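Local coordinates for protein MCG133388, isoform CRA_f (Mus musculus, PDB 4ZPO) that probably mediates calcium-dependent cell adhesion and may help establish specific neuronal connections in the brain, represented here by its three N-terminal extracellular cadherin repeats, at residues N42-F46 against V57-I61; T137-Y141 against K160-E164; C73-V77 against R89-I94. All blocks are in the same frame, centred on the assembly; numbering follows the deposited sequence.

In the fold
Cadherin repeats are beta sandwiches strung end to end with calcium ions at the junctions, and the three contacts sample two successive repeats of such a rod. Contacts 1 and 3 share the first repeat, their centres about 12 Å apart. Phe46 of contact 1 lies against Leu75, Val77 and Val92 of contact 3, so one sheet packs on the other there. Contact 2 spans the two sheets of the second repeat, its centre about 34 Å from that of contact 1 and about 31 Å from that of contact 3. Along the chain the order is 1, 3, 2: contacts 1 and 3 are both completed within the first repeat before the chain enters the second, and contact 2 touches neither.

Contact 1 (N42-F46 against V57-I61); sequences NGRYF and VSQKI
Tyr45 lays its ring against Ile61, CD1 standing 3.8 Å from Ile61 CG1, at the rim of the first cadherin repeat's beta sandwich, where the loop before strand 46-48 meets the loop after strand 54-57. Phe46 and Val57 form an antiparallel non-hydrogen-bonded pair, CA to CA 4.7 Å, with diverging side chains; Phe46 CA is 4.4 Å from Ser58 CA, and Tyr45 CA 4.8 Å from Gln59 CA. Tyr45 is turn-like (phi/psi -110/-12) before Phe46 extends at -126/165. Both aromatics adopt chi1 m, yet Phe46 dips toward strands 74-81 and 86-95, its CZ 4.0 Å from Ile61 CD1. Ile61 (chi1 m, chi2 t) thus touches both rings; Leu66 of helix 63-66 touches both Tyr45 and Ile61. The preceding Lys60 lies beside the calcium ligand Glu9, whose backbone hydrogen-bonds Ile61. Ser58, at -82/-49, bends its segment so that successive amides converge on one acceptor: Tyr45 O accepts from Ser58 N at 2.6 Å and, weakly, from Gln59 N at 3.5 Å.

Contact 2 (T137-Y141 against K160-E164); sequences TVSFY and KLFPE
The Tyr141 ring fits into a corner made by two bumps of the facing strand. Pro163 CG sits over one face, 3.8 Å from the ring centroid and only 10° off its normal, a CH-pi contact; Leu161 meets the ring edge, its CB 3.8 Å from Tyr141 CE1. With chi1 m (-69°) and chi2 84°, the tyrosine reaches across from its own strand, and its hydroxyl hydrogen-bonds the backbone N of Ala128. Leu161 (m, t) pushes the other way, into the hollow along residues 138-141: its CD1 comes 3.2 Å from Ser139 O and 4.0 Å from Val138 CG1. Val138, Tyr141, Leu161 and Pro163 all direct CA-to-CB toward the opposite segment.

This is where the two sheets of the second cadherin repeat's sandwich face each other, near the edge of one sheet: strand 138-143, at one margin of the mixed sheet, faces strand 160-167, the middle strand of the three-stranded antiparallel sheet. Strands 138-141 and 160-164 run in the same direction, 19° apart, with axes 7.9 Å apart and no hydrogen bond between them. Phe140 CA lies 7.8 Å from Leu161 CA, and Tyr141 CA 7.2 Å from Pro163 CA. A classic beta bulge shapes the first strand: Ser139 (phi/psi -107/-48) and Phe140 (-159/167) both pair with Val186, and their CA-to-CB bonds point away from the facing strand. Leu151 of strand 149-156 and Leu183 of strand 178-187 also press on Tyr141. Toward the calcium-bound junction with the first repeat, Val138 packs on Asp130, a ligand of one ion.

Contact 3 (C73-V77 against R89-I94); sequences CLLPV and RVEVEI
Leu75, Val77, Val90 and Val92 make the apolar centre, on the sheet face turned to the sandwich interior, where Phe46 meets Leu75, Val77 and Val92. Val77 CG2 approaches Val90 CB to 3.6 Å; farther along, Leu75 CD2 lies 4.3 Å from Ile94 CD1, and Cys73 SG 3.6 Å from Ile94 CG1. The same sulfur forms the disulfide to Cys67. These strands are the arms of an antiparallel beta hairpin in the first cadherin repeat, their segment axes 4.5 Å apart at 151°. Pairs Leu75-Val92 and Val77-Val90 are each joined by two reciprocal hydrogen bonds: Leu75 N to Val92 O and Val92 N to Leu75 O are both 2.9 Å, Val77 N to Val90 O 2.9 Å, and Val90 N to Val77 O 3.1 Å. Ile94 N donates another to Cys73 O, at 2.9 Å. On the other face, non-hydrogen-bonded pairs set Leu74 against Glu93 and Pro76 against Glu91. There Arg89 NE bridges to Glu91 OE2 at 3.0 Å; Glu91 OE1 forms a second salt bridge, to Arg3 of strand 2-7.

Contact 1 (N42-F46 against V57-I61)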
ATOM      1  N   ASN A  42      45.998  -5.159   3.561  1.00 92.40           N
ATOM      2  CA  ASN A  42      45.953  -3.858   4.221  1.00 89.54           C
ATOM      3  C   ASN A  42      46.029  -2.706   3.225  1.00 84.20           C
ATOM      4  O   ASN A  42      45.440  -1.648   3.439  1.00 86.58           O
ATOM      5  CB  ASN A  42      47.089  -3.738   5.238  1.00 93.32           C
ATOM      6  CG  ASN A  42      47.039  -4.819   6.296  1.00 94.26           C
ATOM      7  OD1 ASN A  42      47.439  -5.958   6.057  1.00101.88           O
ATOM      8  ND2 ASN A  42      46.549  -4.466   7.477  1.00 91.49           N
ATOM      9  N   GLY A  43      46.756  -2.925   2.134  1.00 85.10           N
ATOM     10  CA  GLY A  43      46.946  -1.900   1.123  1.00 87.71           C
ATOM     11  C   GLY A  43      45.865  -1.884   0.061  1.00 88.46           C
ATOM     12  O   GLY A  43      45.993  -1.194  -0.951  1.00 88.47           O
ATOM     13  N   ARG A  44      44.798  -2.644   0.288  1.00 88.35           N
ATOM     14  CA  ARG A  44      43.683  -2.689  -0.650  1.00 85.77           C
ATOM     15  C   ARG A  44      42.964  -1.345  -0.709  1.00 84.93           C
ATOM     16  O   ARG A  44      42.647  -0.847  -1.790  1.00 85.54           O
ATOM     17  CB  ARG A  44      42.696  -3.794  -0.270  1.00 85.31           C
ATOM     18  CG  ARG A  44      41.444  -3.825  -1.135  1.00 84.29           C
ATOM     19  CD  ARG A  44      40.468  -4.895  -0.670  1.00 83.22           C
ATOM     20  NE  ARG A  44      41.000  -6.243  -0.847  1.00 88.23           N
ATOM     21  CZ  ARG A  44      40.844  -6.966  -1.950  1.00 92.36           C
ATOM     22  NH1 ARG A  44      40.170  -6.471  -2.980  1.00 92.27           N
ATOM     23  NH2 ARG A  44      41.361  -8.185  -2.027  1.00 97.57           N
ATOM     24  N   TYR A  45      42.715  -0.759   0.458  1.00 82.51           N
ATOM     25  CA  TYR A  45      42.004   0.512   0.536  1.00 79.94           C
ATOM     26  C   TYR A  45      42.914   1.660   0.962  1.00 78.03           C
ATOM     27  O   TYR A  45      42.538   2.827   0.856  1.00 78.97           O
ATOM     28  CB  TYR A  45      40.824   0.407   1.506  1.00 81.53           C
ATOM     29  CG  TYR A  45      39.770  -0.600   1.102  1.00 81.89           C
ATOM     30  CD1 TYR A  45      38.893  -0.335   0.057  1.00 80.20           C
ATOM     31  CD2 TYR A  45      39.644  -1.808   1.774  1.00 82.75           C
ATOM     32  CE1 TYR A  45      37.926  -1.252  -0.313  1.00 83.70           C
ATOM     33  CE2 TYR A  45      38.678  -2.730   1.414  1.00 87.10           C
ATOM     34  CZ  TYR A  45      37.822  -2.448   0.369  1.00 86.48           C
ATOM     35  OH  TYR A  45      36.861  -3.364   0.007  1.00 84.14           O
ATOM     36  N   PHE A  46      44.111   1.334   1.440  1.00 78.00           N
ATOM     37  CA  PHE A  46      45.019   2.357   1.949  1.00 72.12           C
ATOM     38  C   PHE A  46      46.403   2.311   1.304  1.00 71.72           C
ATOM     39  O   PHE A  46      46.780   1.327   0.666  1.00 69.67           O
ATOM     40  CB  PHE A  46      45.163   2.231   3.467  1.00 70.58           C
ATOM     41  CG  PHE A  46      43.871   2.383   4.213  1.00 71.89           C
ATOM     42  CD1 PHE A  46      43.247   3.616   4.300  1.00 68.50           C
ATOM     43  CD2 PHE A  46      43.285   1.295   4.835  1.00 72.50           C
ATOM     44  CE1 PHE A  46      42.056   3.759   4.987  1.00 66.34           C
ATOM     45  CE2 PHE A  46      42.098   1.430   5.526  1.00 69.77           C
ATOM     46  CZ  PHE A  46      41.482   2.665   5.603  1.00 66.10           C
ATOM     47  N   VAL A  57      43.902   7.277   1.394  1.00 75.46           N
ATOM     48  CA  VAL A  57      42.939   6.374   0.777  1.00 72.76           C
ATOM     49  C   VAL A  57      43.426   5.907  -0.592  1.00 76.53           C
ATOM     50  O   VAL A  57      43.636   6.718  -1.494  1.00 79.15           O
ATOM     51  CB  VAL A  57      41.562   7.048   0.623  1.00 71.18           C
ATOM     52  CG1 VAL A  57      40.595   6.120  -0.088  1.00 72.16           C
ATOM     53  CG2 VAL A  57      41.018   7.460   1.982  1.00 70.17           C
ATOM     54  N   SER A  58      43.610   4.598  -0.739  1.00 78.56           N
ATOM     55  CA  SER A  58      44.075   4.028  -2.001  1.00 83.47           C
ATOM     56  C   SER A  58      42.923   3.842  -2.982  1.00 82.68           C
ATOM     57  O   SER A  58      43.015   4.233  -4.146  1.00 85.86           O
ATOM     58  CB  SER A  58      44.775   2.691  -1.760  1.00 91.34           C
ATOM     59  OG  SER A  58      45.070   2.041  -2.984  1.00 97.83           O
ATOM     60  N   GLN A  59      41.843   3.236  -2.503  1.00 82.96           N
ATOM     61  CA  GLN A  59      40.659   3.008  -3.323  1.00 80.37           C
ATOM     62  C   GLN A  59      39.416   3.513  -2.598  1.00 71.58           C
ATOM     63  O   GLN A  59      39.358   3.483  -1.368  1.00 69.13           O
ATOM     64  CB  GLN A  59      40.517   1.522  -3.663  1.00 83.40           C
ATOM     65  CG  GLN A  59      39.424   1.211  -4.670  1.00 94.31           C
ATOM     66  CD  GLN A  59      39.200  -0.278  -4.849  1.00104.33           C
ATOM     67  OE1 GLN A  59      39.931  -1.099  -4.294  1.00103.71           O
ATOM     68  NE2 GLN A  59      38.182  -0.634  -5.624  1.00112.04           N
ATOM     69  N   LYS A  60      38.432   3.980  -3.362  1.00 66.10           N
ATOM     70  CA  LYS A  60      37.188   4.495  -2.798  1.00 64.28           C
ATOM     71  C   LYS A  60      36.525   3.456  -1.893  1.00 64.62           C
ATOM     72  O   LYS A  60      36.303   2.315  -2.300  1.00 57.63           O
ATOM     73  CB  LYS A  60      36.235   4.918  -3.917  1.00 62.20           C
ATOM     74  CG  LYS A  60      35.166   5.909  -3.492  1.00 62.36           C
ATOM     75  CD  LYS A  60      34.416   6.451  -4.700  1.00 73.75           C
ATOM     76  CE  LYS A  60      33.375   7.478  -4.292  1.00 85.06           C
ATOM     77  NZ  LYS A  60      32.613   7.992  -5.463  1.00 92.65           N
ATOM     78  N   ILE A  61      36.223   3.859  -0.663  1.00 67.62           N
ATOM     79  CA  ILE A  61      35.713   2.940   0.350  1.00 59.10           C
ATOM     80  C   ILE A  61      34.201   3.040   0.522  1.00 65.83           C
ATOM     81  O   ILE A  61      33.660   4.125   0.731  1.00 68.32           O
ATOM     82  CB  ILE A  61      36.382   3.192   1.717  1.00 53.73           C
ATOM     83  CG1 ILE A  61      37.890   2.948   1.623  1.00 52.18           C
ATOM     84  CG2 ILE A  61      35.764   2.312   2.791  1.00 56.32           C
ATOM     85  CD1 ILE A  61      38.639   3.269   2.899  1.00 52.87           C
TER

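Contact 2 (T137-Y141 against K160-E164)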
ATOM      1  N   THR A 137      19.522   6.036   8.497  1.00 66.82           N
ATOM      2  CA  THR A 137      18.625   4.968   8.067  1.00 65.42           C
ATOM      3  C   THR A 137      17.174   5.427   8.176  1.00 67.99           C
ATOM      4  O   THR A 137      16.910   6.546   8.617  1.00 71.26           O
ATOM      5  CB  THR A 137      18.827   3.684   8.895  1.00 63.07           C
ATOM      6  OG1 THR A 137      18.030   2.626   8.346  1.00 67.25           O
ATOM      7  CG2 THR A 137      18.431   3.912  10.345  1.00 62.95           C
ATOM      8  N   VAL A 138      16.248   4.557   7.774  1.00 64.23           N
ATOM      9  CA  VAL A 138      14.816   4.864   7.756  1.00 62.79           C
ATOM     10  C   VAL A 138      14.327   5.490   9.061  1.00 69.72           C
ATOM     11  O   VAL A 138      14.549   4.947  10.143  1.00 74.77           O
ATOM     12  CB  VAL A 138      13.980   3.597   7.470  1.00 62.56           C
ATOM     13  CG1 VAL A 138      12.491   3.898   7.581  1.00 55.36           C
ATOM     14  CG2 VAL A 138      14.314   3.041   6.096  1.00 53.67           C
ATOM     15  N   SER A 139      13.662   6.637   8.947  1.00 72.51           N
ATOM     16  CA  SER A 139      13.217   7.389  10.115  1.00 76.16           C
ATOM     17  C   SER A 139      11.706   7.314  10.329  1.00 75.50           C
ATOM     18  O   SER A 139      11.245   7.059  11.442  1.00 78.09           O
ATOM     19  CB  SER A 139      13.645   8.852   9.994  1.00 75.27           C
ATOM     20  OG  SER A 139      13.187   9.612  11.098  1.00 78.20           O
ATOM     21  N   PHE A 140      10.939   7.541   9.265  1.00 72.43           N
ATOM     22  CA  PHE A 140       9.483   7.559   9.374  1.00 73.55           C
ATOM     23  C   PHE A 140       8.792   7.315   8.035  1.00 72.67           C
ATOM     24  O   PHE A 140       9.423   7.361   6.978  1.00 72.81           O
ATOM     25  CB  PHE A 140       9.010   8.893   9.965  1.00 74.96           C
ATOM     26  CG  PHE A 140       9.314  10.086   9.100  1.00 75.37           C
ATOM     27  CD1 PHE A 140      10.561  10.691   9.140  1.00 74.46           C
ATOM     28  CD2 PHE A 140       8.349  10.610   8.255  1.00 76.21           C
ATOM     29  CE1 PHE A 140      10.842  11.788   8.347  1.00 72.21           C
ATOM     30  CE2 PHE A 140       8.624  11.708   7.460  1.00 73.67           C
ATOM     31  CZ  PHE A 140       9.872  12.297   7.507  1.00 72.30           C
ATOM     32  N   TYR A 141       7.489   7.056   8.093  1.00 70.10           N
ATOM     33  CA  TYR A 141       6.683   6.831   6.898  1.00 68.92           C
ATOM     34  C   TYR A 141       5.581   7.880   6.769  1.00 71.79           C
ATOM     35  O   TYR A 141       5.110   8.425   7.768  1.00 74.36           O
ATOM     36  CB  TYR A 141       6.056   5.433   6.921  1.00 65.51           C
ATOM     37  CG  TYR A 141       7.034   4.290   6.763  1.00 59.81           C
ATOM     38  CD1 TYR A 141       7.732   3.792   7.855  1.00 54.03           C
ATOM     39  CD2 TYR A 141       7.243   3.695   5.525  1.00 53.43           C
ATOM     40  CE1 TYR A 141       8.620   2.742   7.717  1.00 63.82           C
ATOM     41  CE2 TYR A 141       8.127   2.645   5.376  1.00 51.03           C
ATOM     42  CZ  TYR A 141       8.814   2.172   6.475  1.00 60.68           C
ATOM     43  OH  TYR A 141       9.697   1.126   6.333  1.00 71.26           O
ATOM     44  N   LYS A 160      13.414  -1.434  14.280  1.00119.75           N
ATOM     45  CA  LYS A 160      13.028  -1.260  12.885  1.00109.48           C
ATOM     46  C   LYS A 160      11.532  -0.982  12.813  1.00 97.06           C
ATOM     47  O   LYS A 160      10.779  -1.357  13.710  1.00 96.11           O
ATOM     48  CB  LYS A 160      13.395  -2.486  12.044  1.00111.36           C
ATOM     49  CG  LYS A 160      12.405  -3.634  12.122  1.00116.44           C
ATOM     50  CD  LYS A 160      12.635  -4.622  10.987  1.00119.00           C
ATOM     51  CE  LYS A 160      12.490  -3.942   9.631  1.00117.71           C
ATOM     52  NZ  LYS A 160      12.709  -4.884   8.499  1.00118.87           N
ATOM     53  N   LEU A 161      11.107  -0.318  11.745  1.00 88.20           N
ATOM     54  CA  LEU A 161       9.732   0.148  11.641  1.00 87.07           C
ATOM     55  C   LEU A 161       8.876  -0.735  10.739  1.00 91.31           C
ATOM     56  O   LEU A 161       9.319  -1.173   9.676  1.00 94.34           O
ATOM     57  CB  LEU A 161       9.709   1.590  11.128  1.00 79.30           C
ATOM     58  CG  LEU A 161      10.548   2.587  11.930  1.00 73.52           C
ATOM     59  CD1 LEU A 161      10.673   3.901  11.183  1.00 68.85           C
ATOM     60  CD2 LEU A 161       9.952   2.807  13.314  1.00 70.24           C
ATOM     61  N   PHE A 162       7.649  -0.995  11.176  1.00 89.38           N
ATOM     62  CA  PHE A 162       6.677  -1.723  10.370  1.00 87.85           C
ATOM     63  C   PHE A 162       5.390  -0.917  10.230  1.00 76.03           C
ATOM     64  O   PHE A 162       4.619  -0.796  11.183  1.00 72.00           O
ATOM     65  CB  PHE A 162       6.382  -3.096  10.979  1.00 99.53           C
ATOM     66  CG  PHE A 162       7.229  -4.203  10.413  1.00107.23           C
ATOM     67  CD1 PHE A 162       8.477  -4.482  10.945  1.00110.23           C
ATOM     68  CD2 PHE A 162       6.775  -4.965   9.349  1.00107.95           C
ATOM     69  CE1 PHE A 162       9.255  -5.500  10.426  1.00109.65           C
ATOM     70  CE2 PHE A 162       7.549  -5.984   8.825  1.00111.07           C
ATOM     71  CZ  PHE A 162       8.791  -6.251   9.364  1.00111.38           C
ATOM     72  N   PRO A 163       5.161  -0.351   9.036  1.00 75.05           N
ATOM     73  CA  PRO A 163       3.971   0.458   8.759  1.00 78.24           C
ATOM     74  C   PRO A 163       2.747  -0.394   8.436  1.00 81.21           C
ATOM     75  O   PRO A 163       2.885  -1.504   7.922  1.00 85.03           O
ATOM     76  CB  PRO A 163       4.394   1.282   7.544  1.00 74.68           C
ATOM     77  CG  PRO A 163       5.344   0.390   6.821  1.00 71.83           C
ATOM     78  CD  PRO A 163       6.082  -0.388   7.886  1.00 75.09           C
ATOM     79  N   GLU A 164       1.564   0.129   8.739  1.00 81.51           N
ATOM     80  CA  GLU A 164       0.320  -0.573   8.446  1.00 84.08           C
ATOM     81  C   GLU A 164      -0.813   0.414   8.186  1.00 80.67           C
ATOM     82  O   GLU A 164      -0.815   1.526   8.715  1.00 77.08           O
ATOM     83  CB  GLU A 164      -0.052  -1.515   9.594  1.00 86.21           C
ATOM     84  CG  GLU A 164      -0.272  -0.815  10.926  1.00 89.97           C
ATOM     85  CD  GLU A 164      -0.619  -1.780  12.042  1.00 98.88           C
ATOM     86  OE1 GLU A 164      -0.697  -2.999  11.777  1.00100.96           O
ATOM     87  OE2 GLU A 164      -0.814  -1.320  13.186  1.00103.82           O
TER

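Contact 3 (C73-V77 against R89-I94)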
ATOM      1  N   CYS A  73      32.141   1.273  12.257  1.00 85.31           N
ATOM      2  CA  CYS A  73      32.992   0.601  11.285  1.00 82.07           C
ATOM      3  C   CYS A  73      34.462   0.854  11.604  1.00 82.36           C
ATOM      4  O   CYS A  73      34.988   1.931  11.330  1.00 82.32           O
ATOM      5  CB  CYS A  73      32.662   1.070   9.866  1.00 79.49           C
ATOM      6  SG  CYS A  73      33.460   0.120   8.552  1.00 87.95           S
ATOM      7  N   LEU A  74      35.117  -0.145  12.187  1.00 84.98           N
ATOM      8  CA  LEU A  74      36.518  -0.026  12.573  1.00 85.85           C
ATOM      9  C   LEU A  74      37.408  -0.888  11.685  1.00 85.30           C
ATOM     10  O   LEU A  74      37.429  -2.110  11.816  1.00 84.67           O
ATOM     11  CB  LEU A  74      36.705  -0.418  14.042  1.00 90.53           C
ATOM     12  CG  LEU A  74      36.640   0.689  15.101  1.00 95.76           C
ATOM     13  CD1 LEU A  74      37.848   1.606  14.989  1.00 99.00           C
ATOM     14  CD2 LEU A  74      35.348   1.491  14.994  1.00 96.98           C
ATOM     15  N   LEU A  75      38.142  -0.243  10.783  1.00 84.02           N
ATOM     16  CA  LEU A  75      39.018  -0.955   9.861  1.00 81.69           C
ATOM     17  C   LEU A  75      40.428  -1.064  10.428  1.00 84.85           C
ATOM     18  O   LEU A  75      41.127  -0.060  10.563  1.00 89.60           O
ATOM     19  CB  LEU A  75      39.045  -0.255   8.502  1.00 77.40           C
ATOM     20  CG  LEU A  75      39.004  -1.168   7.277  1.00 80.11           C
ATOM     21  CD1 LEU A  75      37.736  -2.010   7.292  1.00 86.18           C
ATOM     22  CD2 LEU A  75      39.090  -0.353   5.995  1.00 74.68           C
ATOM     23  N   PRO A  76      40.852  -2.290  10.769  1.00 86.64           N
ATOM     24  CA  PRO A  76      42.175  -2.521  11.355  1.00 85.32           C
ATOM     25  C   PRO A  76      43.273  -2.703  10.309  1.00 82.21           C
ATOM     26  O   PRO A  76      43.158  -3.553   9.425  1.00 81.55           O
ATOM     27  CB  PRO A  76      41.973  -3.807  12.157  1.00 87.50           C
ATOM     28  CG  PRO A  76      40.938  -4.557  11.381  1.00 86.69           C
ATOM     29  CD  PRO A  76      40.049  -3.526  10.717  1.00 87.05           C
ATOM     30  N   VAL A  77      44.328  -1.902  10.410  1.00 84.69           N
ATOM     31  CA  VAL A  77      45.488  -2.068   9.544  1.00 83.45           C
ATOM     32  C   VAL A  77      46.746  -2.282  10.377  1.00 83.13           C
ATOM     33  O   VAL A  77      46.790  -1.933  11.557  1.00 79.86           O
ATOM     34  CB  VAL A  77      45.689  -0.862   8.606  1.00 80.49           C
ATOM     35  CG1 VAL A  77      44.560  -0.787   7.591  1.00 82.02           C
ATOM     36  CG2 VAL A  77      45.784   0.424   9.403  1.00 78.93           C
ATOM     37  N   ARG A  89      49.283  -1.415  15.774  1.00 99.82           N
ATOM     38  CA  ARG A  89      47.895  -1.556  15.351  1.00101.91           C
ATOM     39  C   ARG A  89      47.248  -0.194  15.135  1.00 98.09           C
ATOM     40  O   ARG A  89      47.248   0.653  16.027  1.00100.30           O
ATOM     41  CB  ARG A  89      47.096  -2.359  16.380  1.00110.38           C
ATOM     42  CG  ARG A  89      45.608  -2.442  16.075  1.00113.21           C
ATOM     43  CD  ARG A  89      44.885  -3.338  17.068  1.00118.51           C
ATOM     44  NE  ARG A  89      43.445  -3.365  16.830  1.00117.35           N
ATOM     45  CZ  ARG A  89      42.843  -4.186  15.976  1.00116.50           C
ATOM     46  NH1 ARG A  89      43.557  -5.052  15.269  1.00118.68           N
ATOM     47  NH2 ARG A  89      41.526  -4.142  15.825  1.00113.31           N
ATOM     48  N   VAL A  90      46.700   0.016  13.943  1.00 93.54           N
ATOM     49  CA  VAL A  90      46.032   1.271  13.626  1.00 93.11           C
ATOM     50  C   VAL A  90      44.568   1.028  13.277  1.00 98.77           C
ATOM     51  O   VAL A  90      44.256   0.262  12.366  1.00101.30           O
ATOM     52  CB  VAL A  90      46.717   2.000  12.456  1.00 86.97           C
ATOM     53  CG1 VAL A  90      46.014   3.317  12.167  1.00 82.30           C
ATOM     54  CG2 VAL A  90      48.189   2.227  12.762  1.00 86.85           C
ATOM     55  N   GLU A  91      43.674   1.682  14.010  1.00100.05           N
ATOM     56  CA  GLU A  91      42.244   1.528  13.783  1.00 95.59           C
ATOM     57  C   GLU A  91      41.658   2.753  13.092  1.00 86.51           C
ATOM     58  O   GLU A  91      41.517   3.816  13.699  1.00 83.08           O
ATOM     59  CB  GLU A  91      41.517   1.269  15.104  1.00104.08           C
ATOM     60  CG  GLU A  91      41.927  -0.022  15.789  1.00116.22           C
ATOM     61  CD  GLU A  91      41.142  -0.283  17.058  1.00126.42           C
ATOM     62  OE1 GLU A  91      40.357   0.599  17.463  1.00132.27           O
ATOM     63  OE2 GLU A  91      41.307  -1.372  17.648  1.00129.01           O
ATOM     64  N   VAL A  92      41.320   2.595  11.817  1.00 82.94           N
ATOM     65  CA  VAL A  92      40.732   3.678  11.040  1.00 82.06           C
ATOM     66  C   VAL A  92      39.215   3.538  10.975  1.00 84.94           C
ATOM     67  O   VAL A  92      38.694   2.608  10.359  1.00 86.40           O
ATOM     68  CB  VAL A  92      41.299   3.720   9.609  1.00 77.83           C
ATOM     69  CG1 VAL A  92      40.642   4.832   8.814  1.00 58.44           C
ATOM     70  CG2 VAL A  92      42.808   3.899   9.642  1.00 79.21           C
ATOM     71  N   GLU A  93      38.509   4.467  11.613  1.00 82.94           N
ATOM     72  CA  GLU A  93      37.052   4.437  11.626  1.00 84.72           C
ATOM     73  C   GLU A  93      36.482   4.993  10.328  1.00 80.14           C
ATOM     74  O   GLU A  93      36.879   6.066   9.873  1.00 81.31           O
ATOM     75  CB  GLU A  93      36.506   5.225  12.818  1.00 94.32           C
ATOM     76  CG  GLU A  93      34.992   5.148  12.962  1.00102.24           C
ATOM     77  CD  GLU A  93      34.473   5.941  14.146  1.00111.86           C
ATOM     78  OE1 GLU A  93      35.244   6.751  14.706  1.00116.69           O
ATOM     79  OE2 GLU A  93      33.295   5.751  14.518  1.00113.60           O
ATOM     80  N   ILE A  94      35.550   4.254   9.735  1.00 78.15           N
ATOM     81  CA  ILE A  94      34.892   4.692   8.511  1.00 73.27           C
ATOM     82  C   ILE A  94      33.575   5.385   8.839  1.00 70.71           C
ATOM     83  O   ILE A  94      32.577   4.729   9.135  1.00 74.42           O
ATOM     84  CB  ILE A  94      34.625   3.515   7.553  1.00 67.98           C
ATOM     85  CG1 ILE A  94      35.860   2.619   7.446  1.00 65.21           C
ATOM     86  CG2 ILE A  94      34.207   4.030   6.182  1.00 63.62           C
ATOM     87  CD1 ILE A  94      37.059   3.295   6.824  1.00 62.82           C
TER